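Local atomic coordinates of poly-beta-1,6-N-acetyl-D-glucosamine N-deacetylase (PDB entry 4U10), a protein that probably removes N-acetyl groups from the polysaccharide poly-beta-1,6-N-acetyl-D-glucosamine through its metal-binding N-terminal deacetylase domain, the part present here. Residues A[2-7]-A[49-54]; A[69-74]-A[86-91]; A[128-133]-A[139-144]; A[186-191]-A[206-211]. All blocks are in the same frame, centred on the assembly; numbering follows the deposited sequence.

Contact 1: residues A[2-7]-A[49-54]; sequences DRYGVL and VSWQQI
A helix packed against a central strand of the mixed beta sheet is the element here: Tyr4, near the start of strand 3-13, receives Trp51 and Ile54 from the first turn of helix 51-58. The strand belongs to the beta/alpha core that polysaccharide deacetylases share. Tyr4 CG sits between the backbone N and the carbonyl carbon (chi1 68°), and the phenol reaches out to the helix. Ile54 CD1 lies over one ring face, 4.0 Å from the centroid of the Tyr4 ring and only 15° off its normal, a CH-pi contact. The other branch of the same residue works further along the ring, with Ile54 CG2 4.0 Å from Tyr4 CE1. The two side chains cross at about a right angle, and the two isoleucine branches together run along the ring from CG to CZ. At the hydroxyl Trp51 takes over: its CZ3 corner stands 3.6 Å from Tyr4 OH, the oxygen lying at the indole edge and near its plane. Ile54 CB in turn rests against a face of the indole, so the three side chains interlock. The helix start is fixed by a capping box, in which Gln53 N donates to Ser50 OG at 3.2 Å and Ser50 N donates to Gln53 OE1 at 3.0 Å. Phe230 and His228 meet Trp51 edge-to-face, and Ala68 and Val245 also touch Tyr4. The grip between the segments is mainly apolar, shape fit and a CH-pi contact without any hydrogen bond, while the polar bonds of Ser50 and Gln53 serve the helix start.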
# COMPACT_ATOMS: atom_id res chain seq x y z
N ASP A 2 -1.90 21.07 -10.43
CA ASP A 2 -0.80 20.63 -9.56
C ASP A 2 -1.28 19.66 -8.42
O ASP A 2 -0.50 19.33 -7.53
CB ASP A 2 -0.09 21.86 -8.97
CG ASP A 2 -1.05 22.76 -8.19
OD1 ASP A 2 -2.26 22.63 -8.42
OD2 ASP A 2 -0.59 23.58 -7.35
N ARG A 3 -2.52 19.22 -8.45
CA ARG A 3 -3.10 18.46 -7.35
C ARG A 3 -3.39 17.06 -7.85
O ARG A 3 -3.66 16.86 -9.05
CB ARG A 3 -4.44 19.05 -6.90
CG ARG A 3 -4.54 20.55 -6.96
CD ARG A 3 -3.76 21.24 -5.85
NE ARG A 3 -4.51 22.35 -5.29
CZ ARG A 3 -5.64 22.20 -4.60
NH1 ARG A 3 -6.15 21.00 -4.40
NH2 ARG A 3 -6.27 23.26 -4.12
N TYR A 4 -3.39 16.10 -6.94
CA TYR A 4 -3.91 14.76 -7.22
C TYR A 4 -4.47 14.11 -5.94
O TYR A 4 -4.03 14.45 -4.79
CB TYR A 4 -2.82 13.89 -7.88
CG TYR A 4 -1.65 13.55 -6.98
CD1 TYR A 4 -0.56 14.42 -6.84
CD2 TYR A 4 -1.68 12.40 -6.21
CE1 TYR A 4 0.49 14.12 -6.00
CE2 TYR A 4 -0.62 12.06 -5.40
CZ TYR A 4 0.45 12.92 -5.28
OH TYR A 4 1.48 12.61 -4.49
N GLY A 5 -5.45 13.22 -6.15
CA GLY A 5 -6.04 12.42 -5.11
C GLY A 5 -5.52 10.98 -5.20
O GLY A 5 -5.07 10.56 -6.23
N VAL A 6 -5.63 10.24 -4.12
CA VAL A 6 -5.17 8.87 -4.08
C VAL A 6 -6.22 7.97 -3.45
O VAL A 6 -6.71 8.29 -2.38
CB VAL A 6 -3.82 8.71 -3.33
CG1 VAL A 6 -3.35 7.26 -3.46
CG2 VAL A 6 -2.74 9.64 -3.90
N LEU A 7 -6.55 6.84 -4.07
CA LEU A 7 -7.45 5.87 -3.44
C LEU A 7 -6.69 4.66 -2.90
O LEU A 7 -5.82 4.10 -3.57
CB LEU A 7 -8.51 5.39 -4.38
CG LEU A 7 -9.36 6.42 -5.20
CD1 LEU A 7 -10.49 5.72 -5.98
CD2 LEU A 7 -9.92 7.49 -4.26
N VAL A 49 -3.73 8.46 -13.30
CA VAL A 49 -2.37 8.63 -13.74
C VAL A 49 -1.45 7.67 -12.97
O VAL A 49 -1.77 7.21 -11.89
CB VAL A 49 -1.89 10.07 -13.50
CG1 VAL A 49 -2.82 11.05 -14.24
CG2 VAL A 49 -1.81 10.33 -12.00
N SER A 50 -0.31 7.36 -13.55
CA SER A 50 0.65 6.48 -12.91
C SER A 50 1.53 7.30 -11.98
O SER A 50 1.63 8.55 -12.10
CB SER A 50 1.53 5.84 -13.98
OG SER A 50 2.31 6.84 -14.66
N TRP A 51 2.20 6.61 -11.06
CA TRP A 51 3.13 7.26 -10.20
C TRP A 51 4.22 7.94 -11.03
O TRP A 51 4.68 9.04 -10.69
CB TRP A 51 3.70 6.30 -9.15
CG TRP A 51 4.49 7.01 -8.13
CD1 TRP A 51 5.80 6.88 -7.96
CD2 TRP A 51 4.05 8.01 -7.18
NE1 TRP A 51 6.23 7.72 -6.98
CE2 TRP A 51 5.17 8.41 -6.47
CE3 TRP A 51 2.81 8.57 -6.85
CZ2 TRP A 51 5.12 9.36 -5.45
CZ3 TRP A 51 2.77 9.52 -5.89
CH2 TRP A 51 3.93 9.91 -5.18
N GLN A 52 4.66 7.28 -12.08
CA GLN A 52 5.68 7.88 -12.97
C GLN A 52 5.27 9.30 -13.49
O GLN A 52 6.12 10.22 -13.56
CB GLN A 52 6.02 6.90 -14.07
CG GLN A 52 7.25 7.26 -14.86
CD GLN A 52 8.49 7.45 -14.02
OE1 GLN A 52 9.02 6.51 -13.44
NE2 GLN A 52 9.04 8.63 -14.06
N GLN A 53 4.00 9.48 -13.83
CA GLN A 53 3.49 10.80 -14.25
C GLN A 53 3.55 11.81 -13.15
O GLN A 53 3.84 13.00 -13.39
CB GLN A 53 2.04 10.67 -14.73
CG GLN A 53 1.92 9.98 -16.08
CD GLN A 53 0.50 9.81 -16.47
OE1 GLN A 53 -0.11 8.78 -16.17
NE2 GLN A 53 -0.09 10.86 -17.01
N ILE A 54 3.28 11.36 -11.91
CA ILE A 54 3.50 12.20 -10.74
C ILE A 54 4.97 12.64 -10.64
O ILE A 54 5.27 13.81 -10.43
CB ILE A 54 3.13 11.48 -9.41
CG1 ILE A 54 1.68 10.98 -9.39
CG2 ILE A 54 3.32 12.38 -8.25
CD1 ILE A 54 0.64 12.03 -9.69

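Contact 2: residues A[69-74]-A[86-91]. With ZN (zinc ion), chain D.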
# COMPACT_ATOMS: atom_id res chain seq x y z
N VAL A 69 -5.76 11.25 -10.48
CA VAL A 69 -6.03 10.35 -9.39
C VAL A 69 -5.06 9.18 -9.53
O VAL A 69 -4.81 8.70 -10.64
CB VAL A 69 -7.46 9.79 -9.51
CG1 VAL A 69 -7.69 8.70 -8.48
CG2 VAL A 69 -8.47 10.93 -9.39
N VAL A 70 -4.52 8.72 -8.41
CA VAL A 70 -3.65 7.55 -8.34
C VAL A 70 -4.43 6.43 -7.62
O VAL A 70 -5.09 6.65 -6.58
CB VAL A 70 -2.34 7.83 -7.59
CG1 VAL A 70 -1.42 6.56 -7.51
CG2 VAL A 70 -1.54 8.91 -8.27
N LEU A 71 -4.31 5.21 -8.12
CA LEU A 71 -4.93 4.05 -7.50
C LEU A 71 -3.86 3.26 -6.77
O LEU A 71 -2.84 3.06 -7.34
CB LEU A 71 -5.51 3.12 -8.58
CG LEU A 71 -6.58 3.68 -9.50
CD1 LEU A 71 -7.02 2.65 -10.55
CD2 LEU A 71 -7.78 4.18 -8.72
N SER A 72 -4.13 2.76 -5.55
CA SER A 72 -3.14 2.04 -4.75
C SER A 72 -3.74 0.80 -4.06
O SER A 72 -4.91 0.83 -3.63
CB SER A 72 -2.48 2.96 -3.73
OG SER A 72 -3.38 3.50 -2.76
N PHE A 73 -2.97 -0.31 -4.04
CA PHE A 73 -3.44 -1.57 -3.53
C PHE A 73 -2.40 -2.09 -2.57
O PHE A 73 -1.20 -2.11 -2.88
CB PHE A 73 -3.70 -2.59 -4.63
CG PHE A 73 -4.73 -2.16 -5.61
CD1 PHE A 73 -4.39 -1.34 -6.70
CD2 PHE A 73 -6.05 -2.58 -5.49
CE1 PHE A 73 -5.38 -0.90 -7.58
CE2 PHE A 73 -7.01 -2.16 -6.37
CZ PHE A 73 -6.68 -1.30 -7.41
N ASP A 74 -2.86 -2.34 -1.34
CA ASP A 74 -1.97 -2.74 -0.25
C ASP A 74 -2.04 -4.24 0.10
O ASP A 74 -3.13 -4.81 0.14
CB ASP A 74 -2.30 -2.04 1.07
CG ASP A 74 -2.08 -0.53 1.06
OD1 ASP A 74 -1.57 0.06 0.08
OD2 ASP A 74 -2.39 0.06 2.15
N PRO A 86 -6.23 -7.95 -14.20
CA PRO A 86 -6.97 -8.03 -15.46
C PRO A 86 -7.89 -6.79 -15.70
O PRO A 86 -7.98 -6.30 -16.83
CB PRO A 86 -7.79 -9.31 -15.34
CG PRO A 86 -7.20 -10.09 -14.21
CD PRO A 86 -6.44 -9.12 -13.34
N ILE A 87 -8.51 -6.29 -14.63
CA ILE A 87 -9.36 -5.13 -14.66
C ILE A 87 -8.54 -3.89 -14.95
O ILE A 87 -8.93 -3.09 -15.79
CB ILE A 87 -10.15 -4.97 -13.36
CG1 ILE A 87 -11.15 -6.13 -13.21
CG2 ILE A 87 -10.97 -3.65 -13.36
CD1 ILE A 87 -11.75 -6.25 -11.81
N LEU A 88 -7.36 -3.76 -14.34
CA LEU A 88 -6.51 -2.57 -14.63
C LEU A 88 -6.15 -2.54 -16.10
O LEU A 88 -6.19 -1.45 -16.72
CB LEU A 88 -5.25 -2.55 -13.79
CG LEU A 88 -5.35 -2.44 -12.26
CD1 LEU A 88 -4.01 -2.66 -11.57
CD2 LEU A 88 -5.99 -1.10 -11.93
N LYS A 89 -5.79 -3.70 -16.64
CA LYS A 89 -5.45 -3.85 -18.04
C LYS A 89 -6.62 -3.50 -18.97
O LYS A 89 -6.42 -2.79 -19.92
CB LYS A 89 -4.97 -5.26 -18.36
CG LYS A 89 -3.64 -5.58 -17.75
CD LYS A 89 -3.03 -6.82 -18.35
CE LYS A 89 -3.84 -8.05 -18.00
NZ LYS A 89 -3.06 -9.32 -18.20
N ALA A 90 -7.82 -4.00 -18.69
CA ALA A 90 -9.05 -3.65 -19.41
C ALA A 90 -9.37 -2.14 -19.42
O ALA A 90 -9.79 -1.59 -20.43
CB ALA A 90 -10.23 -4.36 -18.76
N TYR A 91 -9.18 -1.47 -18.30
CA TYR A 91 -9.38 -0.04 -18.23
C TYR A 91 -8.18 0.80 -18.66
O TYR A 91 -8.27 2.03 -18.70
CB TYR A 91 -9.76 0.32 -16.80
CG TYR A 91 -11.21 0.04 -16.54
CD1 TYR A 91 -11.66 -1.23 -16.26
CD2 TYR A 91 -12.14 1.09 -16.56
CE1 TYR A 91 -13.03 -1.46 -16.00
CE2 TYR A 91 -13.49 0.88 -16.34
CZ TYR A 91 -13.95 -0.40 -16.10
OH TYR A 91 -15.31 -0.54 -15.85
ZN ZN D . -3.34 -0.63 3.88
O HOH W 1 -2.30 -1.76 5.17
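Leu88 is the one residue of 86-91 that touches 69-74, and all of the close packing runs through one of its methyl groups. Leu88 CD2 approaches Leu71 CD1 at 4.1 Å, the two leucine side chains sliding past each other in opposite directions. The same methyl also comes up obliquely to the Phe73 ring, 4.4 Å from Phe73 CE1. Leu71 and Phe73 are two apart on the strand and both point at the helix, so that one methyl faces both. Phe38 of helix 31-42 and Ala95 of the next strand close in on the leucine pair from outside the two segments. Strand 68-75, helix 79-91 and strand 95-99 form a beta-alpha-beta unit, a right-handed crossover of the kind from which beta/alpha barrels are built, and this leucine is one of the points where its helix meets the sheet. Around the helix the packing gives way quickly: Pro86, Lys89 and Ala90 are exposed to solvent and stay well away from the strand. The strand's far end is polar instead. Asp74 OD2 binds a zinc ion at 2.1 Å, a site that also takes in His10 and a water lying 2.0 Å from the metal. Asp74 OD1 forms a salt bridge with Arg247 NH1; with zinc on OD2 and Arg247 on OD1, the carboxylate is probably restrained in rotation. Arg247 also bonds to Ser72 OG, tying the second shell to the strand.

Contact 3: residues A[128-133]-A[139-144]; sequences DQVREM and VEIASH. Unlike the reference sequence in segment 128-133: Asp128 (reference Glu). With ZN (zinc ion), chain C.
The chain turns back obliquely from helix 127-135 into strand 139-141, the CA atoms of Met133 and Val139 lying 5.7 Å apart and those of Val130 and Ile141 8.0 Å apart. Nearest the turn, Met133, present as selenomethionine, offers its base and not its tip: Met133 CB is 3.9 Å from Val139 CG2, and the rest of the chain leads away from the strand. The carbonyl of the same residue also presses on the valine, with Met133 O 3.6 Å from Val139 CB. Further out, Val130 CG1 meets Ile141 CD1 at 3.5 Å, the tightest point of the contact. That branch of Val130 stands opposite the backbone N (chi1 177°), whereas CG1 of Ile141 lies beside its backbone N and chi2 (-53°) folds CD1 round to the valine. Within the helix Arg131 NH2 donates to Asp128 OD1 at 2.7 Å in a salt bridge; the oxygen lies near the guanidinium plane and is met on the anti side, with NH2 tilted 35° out of the carboxylate plane, in a bent bond. Past the strand, His144 NE2 binds a zinc ion at 2.1 Å, together with Asp75, His149 and a water; zinc on NE2 and the hydrogen bond from ND1 to Val207 O together should fix the imidazole's rotation. The buried layer continues into neighbouring elements: Ile195 and Ile199 of helix 177-199 pack on Ile141, Met80 and Tyr85 of helix 79-91 on Met133, and strand 95-99, parallel to strand 139-141, lays Phe97 against Met133 and Val139.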
# COMPACT_ATOMS: atom_id res chain seq x y z
N ASP A 128 7.21 -13.71 -9.48
CA ASP A 128 6.96 -13.86 -10.92
C ASP A 128 5.76 -13.02 -11.28
O ASP A 128 5.80 -12.26 -12.19
CB ASP A 128 6.67 -15.32 -11.36
CG ASP A 128 7.83 -16.31 -11.02
OD1 ASP A 128 9.05 -15.99 -11.24
OD2 ASP A 128 7.52 -17.43 -10.51
N GLN A 129 4.69 -13.16 -10.51
CA GLN A 129 3.48 -12.35 -10.75
C GLN A 129 3.71 -10.86 -10.64
O GLN A 129 3.15 -10.07 -11.40
CB GLN A 129 2.43 -12.83 -9.77
CG GLN A 129 1.85 -14.14 -10.13
CD GLN A 129 1.01 -14.76 -9.02
OE1 GLN A 129 1.11 -14.39 -7.88
NE2 GLN A 129 0.15 -15.68 -9.38
N VAL A 130 4.57 -10.45 -9.70
CA VAL A 130 4.89 -9.04 -9.50
C VAL A 130 5.70 -8.50 -10.67
O VAL A 130 5.42 -7.35 -11.15
CB VAL A 130 5.70 -8.83 -8.23
CG1 VAL A 130 6.09 -7.36 -8.05
CG2 VAL A 130 4.96 -9.37 -7.01
N ARG A 131 6.71 -9.29 -11.10
CA ARG A 131 7.48 -8.93 -12.33
C ARG A 131 6.61 -8.72 -13.57
O ARG A 131 6.78 -7.74 -14.27
CB ARG A 131 8.59 -9.96 -12.63
CG ARG A 131 9.91 -9.69 -11.90
CD ARG A 131 10.99 -10.66 -12.40
NE ARG A 131 10.64 -12.04 -12.04
CZ ARG A 131 10.92 -12.58 -10.87
NH1 ARG A 131 11.57 -11.86 -9.94
NH2 ARG A 131 10.56 -13.84 -10.59
N GLU A 132 5.68 -9.63 -13.83
CA GLU A 132 4.76 -9.48 -14.97
C GLU A 132 3.94 -8.17 -14.89
O GLU A 132 3.79 -7.43 -15.88
CB GLU A 132 3.83 -10.70 -15.06
CG GLU A 132 2.94 -10.71 -16.28
CD GLU A 132 1.89 -11.80 -16.26
OE1 GLU A 132 2.09 -12.89 -15.67
OE2 GLU A 132 0.81 -11.59 -16.88
N MSE A 133 3.42 -7.88 -13.71
CA MSE A 133 2.62 -6.67 -13.50
C MSE A 133 3.43 -5.44 -13.69
O MSE A 133 2.95 -4.49 -14.26
CB MSE A 133 1.98 -6.64 -12.08
CG MSE A 133 0.81 -7.60 -12.09
SE MSE A 133 -0.27 -7.70 -10.47
CE MSE A 133 1.06 -8.39 -9.22
N VAL A 139 1.83 -1.11 -13.22
CA VAL A 139 1.91 -1.27 -11.78
C VAL A 139 3.31 -0.90 -11.27
O VAL A 139 4.31 -1.52 -11.65
CB VAL A 139 1.58 -2.71 -11.39
CG1 VAL A 139 1.58 -2.88 -9.84
CG2 VAL A 139 0.27 -3.19 -12.05
N GLU A 140 3.34 0.10 -10.41
CA GLU A 140 4.52 0.54 -9.68
C GLU A 140 4.58 -0.27 -8.36
O GLU A 140 3.57 -0.36 -7.64
CB GLU A 140 4.34 2.01 -9.35
CG GLU A 140 5.31 2.63 -8.32
CD GLU A 140 6.44 3.37 -8.98
OE1 GLU A 140 6.26 3.79 -10.12
OE2 GLU A 140 7.48 3.53 -8.37
N ILE A 141 5.73 -0.91 -8.09
CA ILE A 141 5.99 -1.61 -6.81
C ILE A 141 6.52 -0.70 -5.68
O ILE A 141 7.58 -0.17 -5.75
CB ILE A 141 6.89 -2.82 -6.98
CG1 ILE A 141 6.46 -3.62 -8.19
CG2 ILE A 141 6.78 -3.73 -5.75
CD1 ILE A 141 4.97 -4.01 -8.20
N ALA A 142 5.71 -0.53 -4.64
CA ALA A 142 6.11 0.19 -3.45
C ALA A 142 6.37 -0.75 -2.31
O ALA A 142 5.90 -1.88 -2.30
CB ALA A 142 5.04 1.15 -3.07
N SER A 143 7.07 -0.26 -1.31
CA SER A 143 7.23 -1.02 -0.08
C SER A 143 6.04 -0.85 0.83
O SER A 143 5.37 0.24 0.85
CB SER A 143 8.47 -0.52 0.66
OG SER A 143 8.69 -1.20 1.85
N HIS A 144 5.84 -1.88 1.68
CA HIS A 144 4.85 -1.89 2.76
C HIS A 144 5.52 -2.58 3.95
O HIS A 144 4.84 -3.23 4.76
CB HIS A 144 3.64 -2.69 2.31
CG HIS A 144 2.35 -2.40 3.03
ND1 HIS A 144 1.94 -1.14 3.42
CD2 HIS A 144 1.29 -3.21 3.23
CE1 HIS A 144 0.72 -1.21 3.91
NE2 HIS A 144 0.30 -2.45 3.78
ZN ZN C . -1.35 -3.32 4.74
O HOH W 1 -2.30 -1.76 5.17

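Contact 4: residues A[186-191]-A[206-211]; sequences QDFSRS and MVWPYG
Segment 186-191 is a stretch of helix 177-199, and 206-211 is the end of strand 205-207 with the loop after it; their closest CA atoms, those of Phe188 and Met206, are 8.7 Å apart. Phe188 carries the helix side of the contact. Met206, here selenomethionine, is bent at both chi2 and chi3, a hook that swings its terminal methyl over the phenylalanine. Met206 CE stands 3.5 Å from the centroid of the Phe188 ring and 18° off the normal, shifted somewhat toward the rim, where Phe188 CD1 is 3.4 Å from Met206 CE. The selenium is above the same ring but more distant, with Met206 SE 5.0 Å from the Phe188 centroid. At the far end of the ring, Phe188 CZ touches Trp208 CZ3 at 4.0 Å, the phenylalanine carbon lying in the plane of the indole at its edge. Met206 CG, anti to the backbone N (chi1 163°), lies on a face of Trp208, 3.3 Å above the ring plane, and Met206 thus packs on both aromatics. Ala220 and Ala221 of helix 215-222 close on Phe188, and Phe213 stacks on Trp208. Nearby, Ser191 OG is hydrogen-bonded to Ser143 OG. The pairing of Met206 with Phe188 is a Met-aromatic contact, set beside the loop after the strand, which borders the zinc site: the side chain of Trp208 is about 8 Å from a bound zinc ion.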
# COMPACT_ATOMS: atom_id res chain seq x y z
N GLN A 186 16.54 -0.94 9.57
CA GLN A 186 17.00 -2.20 8.94
C GLN A 186 15.87 -2.92 8.23
O GLN A 186 16.11 -3.52 7.18
CB GLN A 186 17.71 -3.12 9.93
CG GLN A 186 18.88 -2.42 10.66
CD GLN A 186 19.83 -1.64 9.73
OE1 GLN A 186 20.50 -0.68 10.14
NE2 GLN A 186 19.82 -1.98 8.49
N ASP A 187 14.66 -2.89 8.82
CA ASP A 187 13.52 -3.53 8.17
C ASP A 187 13.24 -2.86 6.82
O ASP A 187 13.10 -3.56 5.84
CB ASP A 187 12.26 -3.47 9.03
CG ASP A 187 11.10 -4.19 8.39
OD1 ASP A 187 10.42 -3.51 7.61
OD2 ASP A 187 10.95 -5.42 8.62
N PHE A 188 13.16 -1.54 6.80
CA PHE A 188 12.95 -0.81 5.55
C PHE A 188 14.02 -1.02 4.53
O PHE A 188 13.74 -1.13 3.34
CB PHE A 188 12.74 0.70 5.79
CG PHE A 188 11.62 1.03 6.72
CD1 PHE A 188 10.65 0.09 7.03
CD2 PHE A 188 11.46 2.33 7.22
CE1 PHE A 188 9.63 0.36 7.86
CE2 PHE A 188 10.43 2.63 8.06
CZ PHE A 188 9.47 1.64 8.38
N SER A 189 15.27 -1.02 4.95
CA SER A 189 16.37 -1.29 4.08
C SER A 189 16.35 -2.74 3.51
O SER A 189 16.58 -2.93 2.33
CB SER A 189 17.67 -1.01 4.81
OG SER A 189 18.69 -1.73 4.21
N ARG A 190 16.01 -3.75 4.31
CA ARG A 190 15.80 -5.09 3.74
C ARG A 190 14.65 -5.17 2.74
O ARG A 190 14.70 -5.92 1.78
CB ARG A 190 15.50 -6.13 4.83
CG ARG A 190 16.63 -6.39 5.83
CD ARG A 190 16.06 -7.24 6.99
NE ARG A 190 16.86 -7.03 8.15
CZ ARG A 190 16.46 -6.92 9.41
NH1 ARG A 190 15.18 -7.05 9.76
NH2 ARG A 190 17.41 -6.71 10.37
N SER A 191 13.56 -4.47 2.99
CA SER A 191 12.45 -4.39 2.07
C SER A 191 12.86 -3.82 0.70
O SER A 191 12.51 -4.38 -0.36
CB SER A 191 11.28 -3.65 2.69
OG SER A 191 10.19 -3.47 1.81
N MSE A 206 7.09 4.47 0.33
CA MSE A 206 6.70 3.64 1.51
C MSE A 206 5.25 3.80 1.73
O MSE A 206 4.73 4.93 1.92
CB MSE A 206 7.58 3.95 2.69
CG MSE A 206 7.02 3.46 4.05
SE MSE A 206 7.06 1.49 4.01
CE MSE A 206 8.91 1.25 4.39
N VAL A 207 4.52 2.67 1.78
CA VAL A 207 3.15 2.73 2.20
C VAL A 207 3.01 2.21 3.61
O VAL A 207 3.36 1.05 3.89
CB VAL A 207 2.23 1.95 1.23
CG1 VAL A 207 0.78 2.12 1.66
CG2 VAL A 207 2.43 2.38 -0.23
N TRP A 208 2.41 3.00 4.50
CA TRP A 208 2.43 2.64 5.93
C TRP A 208 1.36 1.61 6.19
O TRP A 208 0.20 1.81 5.75
CB TRP A 208 2.13 3.87 6.78
CG TRP A 208 3.10 4.99 6.56
CD1 TRP A 208 2.80 6.25 6.14
CD2 TRP A 208 4.52 4.97 6.79
NE1 TRP A 208 3.95 6.99 6.06
CE2 TRP A 208 5.01 6.23 6.44
CE3 TRP A 208 5.43 3.98 7.21
CZ2 TRP A 208 6.36 6.53 6.50
CZ3 TRP A 208 6.73 4.30 7.27
CH2 TRP A 208 7.19 5.56 6.93
N PRO A 209 1.71 0.50 6.88
CA PRO A 209 0.66 -0.40 7.38
C PRO A 209 -0.36 0.35 8.21
O PRO A 209 0.01 1.12 9.11
CB PRO A 209 1.48 -1.36 8.31
CG PRO A 209 2.75 -1.51 7.53
CD PRO A 209 3.04 -0.05 7.23
N TYR A 210 -1.64 0.11 7.91
CA TYR A 210 -2.77 0.66 8.65
C TYR A 210 -2.78 2.17 8.59
O TYR A 210 -3.43 2.81 9.39
CB TYR A 210 -2.68 0.21 10.13
CG TYR A 210 -2.23 -1.27 10.37
CD1 TYR A 210 -2.99 -2.33 9.98
CD2 TYR A 210 -1.04 -1.56 11.03
CE1 TYR A 210 -2.57 -3.64 10.18
CE2 TYR A 210 -0.62 -2.86 11.28
CZ TYR A 210 -1.40 -3.90 10.85
OH TYR A 210 -0.98 -5.21 11.11
N GLY A 211 -2.03 2.81 7.70
CA GLY A 211 -2.08 4.28 7.64
C GLY A 211 -1.21 4.96 8.71
O GLY A 211 -1.18 6.17 8.76

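How the contacts relate
All four contacts are buried and held by apolar side chains, with no polar bond between the paired segments. Contacts 1, 2 and 3 reach the same mixed sheet, whereas contact 4 rests on the three-stranded parallel sheet. Strands 3-13 and 68-75 are neighbours, and a probable hydrogen bond from Ser72 to Leu7 joins contacts 1 and 2. Aromatic faces dominate contacts 1 and 4; contacts 2 and 3 rely mostly on aliphatic side chains, with Phe73 and Met133 joining them. Two of the zinc ions lie beside contacts 2 and 3, each taking one ligand from them, and share a water. Contact 4 flanks this site, and contact 1 lies further off.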